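Local coordinates for putative HpcE protein (Mycolicibacterium smegmatis, PDB 6V77) that is of unestablished function but belongs to the fumarylacetoacetate hydrolase family by its C-terminal domain and carries a bound zinc ion, at residues 195-208 with 253-266. Sequence-based numbering, arbitrary orientation. Where two conformers were deposited one is given.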
loop_
_atom_site.group_PDB
_atom_site.type_symbol
_atom_site.label_atom_id
_atom_site.label_comp_id
_atom_site.label_asym_id
_atom_site.label_seq_id
_atom_site.Cartn_x
_atom_site.Cartn_y
_atom_site.Cartn_z
ATOM N N LEU B 195 0.685 -24.723 -10.558
ATOM C CA LEU B 195 1.517 -25.095 -9.420
ATOM C C LEU B 195 0.652 -25.663 -8.296
ATOM O O LEU B 195 -0.393 -25.099 -7.973
ATOM C CB LEU B 195 2.290 -23.883 -8.891
ATOM C CG LEU B 195 3.082 -23.129 -9.972
ATOM C CD1 LEU B 195 3.594 -21.835 -9.371
ATOM C CD2 LEU B 195 4.213 -24.017 -10.443
ATOM N N GLU B 196 1.101 -26.762 -7.690
ATOM C CA GLU B 196 0.384 -27.362 -6.563
ATOM C C GLU B 196 0.671 -26.588 -5.278
ATOM O O GLU B 196 1.833 -26.315 -4.959
ATOM C CB GLU B 196 0.803 -28.827 -6.404
ATOM C CG GLU B 196 0.099 -29.579 -5.250
ATOM C CD GLU B 196 0.647 -30.980 -5.090
ATOM O OE1 GLU B 196 1.871 -31.125 -4.903
ATOM O OE2 GLU B 196 -0.135 -31.950 -5.170
ATOM N N LEU B 197 -0.384 -26.234 -4.537
ATOM C CA LEU B 197 -0.223 -25.478 -3.289
ATOM C C LEU B 197 -1.168 -26.029 -2.225
ATOM O O LEU B 197 -2.200 -26.633 -2.532
ATOM C CB LEU B 197 -0.439 -23.959 -3.480
ATOM C CG LEU B 197 -1.835 -23.358 -3.646
ATOM C CD1 LEU B 197 -1.740 -21.833 -3.720
ATOM C CD2 LEU B 197 -2.563 -23.933 -4.874
ATOM N N GLY B 198 -0.789 -25.849 -0.968
ATOM C CA GLY B 198 -1.639 -26.358 0.092
ATOM C C GLY B 198 -1.168 -25.892 1.450
ATOM O O GLY B 198 -0.197 -25.143 1.579
ATOM N N ALA B 199 -1.879 -26.364 2.473
ATOM C CA ALA B 199 -1.600 -25.981 3.846
ATOM C C ALA B 199 -2.085 -27.101 4.740
ATOM O O ALA B 199 -3.054 -27.789 4.407
ATOM C CB ALA B 199 -2.288 -24.668 4.247
ATOM N N GLU B 200 -1.390 -27.284 5.867
ATOM C CA GLU B 200 -1.742 -28.291 6.867
ATOM C C GLU B 200 -1.695 -27.649 8.245
ATOM O O GLU B 200 -0.879 -26.758 8.500
ATOM C CB GLU B 200 -0.786 -29.509 6.833
ATOM C CG GLU B 200 -0.719 -30.152 5.473
ATOM C CD GLU B 200 0.544 -30.953 5.254
ATOM O OE1 GLU B 200 1.406 -30.996 6.163
ATOM O OE2 GLU B 200 0.663 -31.539 4.158
ATOM N N ILE B 201 -2.586 -28.095 9.133
ATOM C CA ILE B 201 -2.608 -27.635 10.511
ATOM C C ILE B 201 -2.394 -28.862 11.384
ATOM O O ILE B 201 -3.151 -29.836 11.282
ATOM C CB ILE B 201 -3.928 -26.944 10.877
ATOM C CG1 ILE B 201 -4.113 -25.691 10.025
ATOM C CG2 ILE B 201 -3.939 -26.600 12.360
ATOM C CD1 ILE B 201 -5.394 -24.982 10.324
ATOM N N ASN B 202 -1.343 -28.825 12.203
ATOM C CA ASN B 202 -0.975 -29.947 13.054
ATOM C C ASN B 202 -0.906 -31.242 12.247
ATOM O O ASN B 202 -1.315 -32.312 12.700
ATOM C CB ASN B 202 -1.941 -30.046 14.228
ATOM C CG ASN B 202 -2.024 -28.743 14.997
ATOM O OD1 ASN B 202 -1.041 -28.003 15.075
ATOM N ND2 ASN B 202 -3.198 -28.443 15.551
ATOM N N GLY B 203 -0.401 -31.131 11.014
ATOM C CA GLY B 203 -0.186 -32.298 10.174
ATOM C C GLY B 203 -1.384 -32.780 9.377
ATOM O O GLY B 203 -1.265 -33.777 8.658
ATOM N N GLU B 204 -2.527 -32.110 9.469
ATOM C CA GLU B 204 -3.738 -32.484 8.746
ATOM C C GLU B 204 -3.947 -31.493 7.607
ATOM O O GLU B 204 -3.918 -30.283 7.836
ATOM C CB GLU B 204 -4.947 -32.477 9.689
ATOM C CG GLU B 204 -6.304 -32.214 9.026
ATOM C CD GLU B 204 -7.413 -31.878 10.029
ATOM O OE1 GLU B 204 -7.180 -31.988 11.250
ATOM O OE2 GLU B 204 -8.520 -31.495 9.594
ATOM N N THR B 205 -4.147 -32.002 6.384
ATOM C CA THR B 205 -4.353 -31.093 5.256
ATOM C C THR B 205 -5.637 -30.302 5.458
ATOM O O THR B 205 -6.677 -30.867 5.820
ATOM C CB THR B 205 -4.415 -31.847 3.922
ATOM O OG1 THR B 205 -3.202 -32.578 3.723
ATOM C CG2 THR B 205 -4.581 -30.860 2.759
ATOM N N VAL B 206 -5.549 -28.990 5.261
ATOM C CA VAL B 206 -6.721 -28.127 5.249
ATOM C C VAL B 206 -6.905 -27.405 3.923
ATOM O O VAL B 206 -8.036 -26.992 3.613
ATOM C CB VAL B 206 -6.676 -27.109 6.407
ATOM C CG1 VAL B 206 -6.825 -27.837 7.763
ATOM C CG2 VAL B 206 -5.397 -26.307 6.356
ATOM N N GLN B 207 -5.848 -27.212 3.131
ATOM C CA GLN B 207 -5.985 -26.717 1.768
ATOM C C GLN B 207 -5.091 -27.535 0.853
ATOM O O GLN B 207 -3.998 -27.943 1.252
ATOM C CB GLN B 207 -5.607 -25.241 1.665
ATOM C CG GLN B 207 -6.569 -24.290 2.387
ATOM C CD GLN B 207 -6.183 -22.842 2.159
ATOM O OE1 GLN B 207 -5.214 -22.356 2.749
ATOM N NE2 GLN B 207 -6.905 -22.157 1.270
ATOM N N HIS B 208 -5.569 -27.784 -0.365
ATOM C CA HIS B 208 -4.768 -28.475 -1.375
ATOM C C HIS B 208 -5.403 -28.301 -2.742
ATOM O O HIS B 208 -6.516 -28.784 -2.973
ATOM C CB HIS B 208 -4.625 -29.967 -1.065
ATOM C CG HIS B 208 -3.985 -30.739 -2.179
ATOM N ND1 HIS B 208 -4.676 -31.654 -2.947
ATOM C CD2 HIS B 208 -2.725 -30.708 -2.672
ATOM C CE1 HIS B 208 -3.861 -32.167 -3.854
ATOM N NE2 HIS B 208 -2.673 -31.602 -3.714
ATOM N N ARG B 253 -13.718 -23.083 11.841
ATOM C CA ARG B 253 -12.533 -23.396 12.627
ATOM C C ARG B 253 -11.506 -22.301 12.411
ATOM O O ARG B 253 -11.278 -21.896 11.274
ATOM C CB ARG B 253 -11.934 -24.741 12.214
ATOM C CG ARG B 253 -10.646 -25.090 12.928
ATOM C CD ARG B 253 -9.899 -26.196 12.195
ATOM N NE ARG B 253 -8.775 -26.684 12.984
ATOM C CZ ARG B 253 -8.019 -27.724 12.649
ATOM N NH1 ARG B 253 -8.254 -28.394 11.526
ATOM N NH2 ARG B 253 -7.023 -28.093 13.442
ATOM N N PHE B 254 -10.882 -21.822 13.481
ATOM C CA PHE B 254 -9.847 -20.810 13.314
ATOM C C PHE B 254 -8.586 -21.242 14.043
ATOM O O PHE B 254 -8.583 -22.196 14.837
ATOM C CB PHE B 254 -10.360 -19.442 13.788
ATOM C CG PHE B 254 -11.562 -18.990 13.029
ATOM C CD1 PHE B 254 -11.438 -18.589 11.706
ATOM C CD2 PHE B 254 -12.822 -19.039 13.593
ATOM C CE1 PHE B 254 -12.546 -18.201 10.968
ATOM C CE2 PHE B 254 -13.940 -18.642 12.860
ATOM C CZ PHE B 254 -13.789 -18.221 11.541
ATOM N N LEU B 255 -7.494 -20.547 13.749
ATOM C CA LEU B 255 -6.224 -20.888 14.374
ATOM C C LEU B 255 -6.309 -20.688 15.885
ATOM O O LEU B 255 -6.944 -19.746 16.380
ATOM C CB LEU B 255 -5.100 -20.049 13.760
ATOM C CG LEU B 255 -4.832 -20.464 12.313
ATOM C CD1 LEU B 255 -4.144 -19.299 11.550
ATOM C CD2 LEU B 255 -4.005 -21.744 12.269
ATOM N N ALA B 256 -5.728 -21.620 16.625
ATOM C CA ALA B 256 -5.773 -21.588 18.075
ATOM C C ALA B 256 -4.352 -21.566 18.610
ATOM O O ALA B 256 -3.419 -21.956 17.904
ATOM C CB ALA B 256 -6.534 -22.805 18.627
ATOM N N PRO B 257 -4.141 -21.111 19.850
ATOM C CA PRO B 257 -2.781 -21.114 20.392
ATOM C C PRO B 257 -2.187 -22.510 20.312
ATOM O O PRO B 257 -2.851 -23.505 20.611
ATOM C CB PRO B 257 -2.972 -20.665 21.845
ATOM C CG PRO B 257 -4.220 -19.921 21.845
ATOM C CD PRO B 257 -5.104 -20.520 20.792
ATOM N N GLY B 258 -0.934 -22.576 19.887
ATOM C CA GLY B 258 -0.250 -23.835 19.739
ATOM C C GLY B 258 -0.404 -24.493 18.386
ATOM O O GLY B 258 0.358 -25.418 18.087
ATOM N N ASP B 259 -1.359 -24.052 17.561
ATOM C CA ASP B 259 -1.496 -24.623 16.223
ATOM C C ASP B 259 -0.237 -24.369 15.407
ATOM O O ASP B 259 0.381 -23.307 15.503
ATOM C CB ASP B 259 -2.692 -24.018 15.479
ATOM C CG ASP B 259 -4.010 -24.605 15.901
ATOM O OD1 ASP B 259 -4.001 -25.619 16.626
ATOM O OD2 ASP B 259 -5.058 -24.042 15.512
ATOM N N GLU B 260 0.137 -25.356 14.598
ATOM C CA GLU B 260 1.255 -25.247 13.669
ATOM C C GLU B 260 0.709 -25.342 12.256
ATOM O O GLU B 260 0.035 -26.318 11.908
ATOM C CB GLU B 260 2.291 -26.345 13.913
ATOM C CG GLU B 260 3.206 -26.061 15.075
ATOM C CD GLU B 260 4.363 -27.022 15.121
ATOM O OE1 GLU B 260 5.450 -26.672 14.617
ATOM O OE2 GLU B 260 4.168 -28.138 15.643
ATOM N N LEU B 261 1.017 -24.338 11.443
ATOM C CA LEU B 261 0.461 -24.206 10.107
ATOM C C LEU B 261 1.615 -24.334 9.127
ATOM O O LEU B 261 2.494 -23.464 9.083
ATOM C CB LEU B 261 -0.242 -22.860 9.945
ATOM C CG LEU B 261 -0.762 -22.486 8.554
ATOM C CD1 LEU B 261 -1.954 -23.351 8.201
ATOM C CD2 LEU B 261 -1.135 -21.003 8.526
ATOM N N ARG B 262 1.606 -25.399 8.341
ATOM C CA ARG B 262 2.603 -25.607 7.304
ATOM C C ARG B 262 1.990 -25.196 5.971
ATOM O O ARG B 262 0.882 -25.619 5.633
ATOM C CB ARG B 262 3.072 -27.068 7.284
ATOM C CG ARG B 262 3.982 -27.408 6.093
ATOM C CD ARG B 262 4.516 -28.845 6.181
ATOM N NE ARG B 262 5.289 -29.151 4.989
ATOM C CZ ARG B 262 4.774 -29.672 3.877
ATOM N NH1 ARG B 262 3.485 -29.986 3.814
ATOM N NH2 ARG B 262 5.556 -29.894 2.833
ATOM N N THR B 263 2.701 -24.354 5.226
ATOM C CA THR B 263 2.226 -23.781 3.978
ATOM C C THR B 263 3.230 -24.185 2.903
ATOM O O THR B 263 4.435 -24.103 3.141
ATOM C CB THR B 263 2.141 -22.250 4.094
ATOM O OG1 THR B 263 1.269 -21.889 5.174
ATOM C CG2 THR B 263 1.646 -21.595 2.802
ATOM N N TYR B 264 2.757 -24.661 1.748
ATOM C CA TYR B 264 3.712 -25.115 0.732
ATOM C C TYR B 264 3.211 -24.860 -0.681
ATOM O O TYR B 264 2.009 -24.814 -0.945
ATOM C CB TYR B 264 4.027 -26.615 0.877
ATOM C CG TYR B 264 2.849 -27.514 0.555
ATOM C CD1 TYR B 264 2.594 -27.933 -0.755
ATOM C CD2 TYR B 264 1.988 -27.937 1.558
ATOM C CE1 TYR B 264 1.504 -28.740 -1.045
ATOM C CE2 TYR B 264 0.899 -28.736 1.274
ATOM C CZ TYR B 264 0.667 -29.138 -0.034
ATOM O OH TYR B 264 -0.418 -29.940 -0.305
ATOM N N ILE B 265 4.166 -24.709 -1.598
ATOM C CA ILE B 265 3.918 -24.770 -3.033
ATOM C C ILE B 265 4.939 -25.758 -3.576
ATOM O O ILE B 265 6.148 -25.534 -3.444
ATOM C CB ILE B 265 4.052 -23.391 -3.717
ATOM C CG1 ILE B 265 3.042 -22.393 -3.101
ATOM C CG2 ILE B 265 3.849 -23.542 -5.200
ATOM C CD1 ILE B 265 3.055 -20.979 -3.736
ATOM N N THR B 266 4.460 -26.859 -4.156
ATOM C CA THR B 266 5.336 -27.996 -4.431
ATOM C C THR B 266 6.365 -27.613 -5.482
ATOM O O THR B 266 6.020 -27.068 -6.533
ATOM C CB THR B 266 4.526 -29.202 -4.893
ATOM O OG1 THR B 266 3.503 -29.479 -3.916
ATOM C CG2 THR B 266 5.448 -30.436 -5.050
HETATM O O HOH W 1 3.841 -27.791 -8.202
HETATM O O HOH W 2 -1.030 -31.514 1.920
HETATM O O HOH W 3 1.194 -28.764 10.130
#
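G198 and Y264 exchange a pair of backbone hydrogen bonds, as do E200 and R262, where strands 196-201 and 260-265 run antiparallel. T266 N to E196 O and N202 N to E260 O extend the ladder at both ends.

Polar side chains reinforce these ends. T266 OG1 donates to E196 OE1 at 2.5 Å, on the anti side of the carboxylate, while H208 NE2 holds E196 OE2 at 2.9 Å. At the type I' hairpin turn, N202 works twice: OD1 accepts from E260 N at 2.9 Å, and ND2 reaches D259 OD1 at 3.1 Å from above the carboxylate plane.

Y264 CG sits between its backbone N and carbonyl carbon (chi1 68°), which turns the ring back over G198, whose CA makes a CH-pi contact 3.9 Å from the ring centroid. E200 and R262 point the same way, with OE2 3.2 Å from NH1 in a salt bridge. One water ties E200 OE2, Y264 OH and T205 OG1 together.

L197, A199, I201, L261, T263 and I265 share a mostly apolar face, where I201 CG1 meets L261 CD1 at 3.7 Å; T263 OG1, bonded to Q151 NE2, is the polar exception. That face packs on strands 118-128 and 144-155 through W120 and V149. In its sheet, the pair lies between hairpin partner 204-210, bulged at V206 and Q207 opposite A199, and strand 269-277, whose E270 takes R262 NE in a second salt bridge.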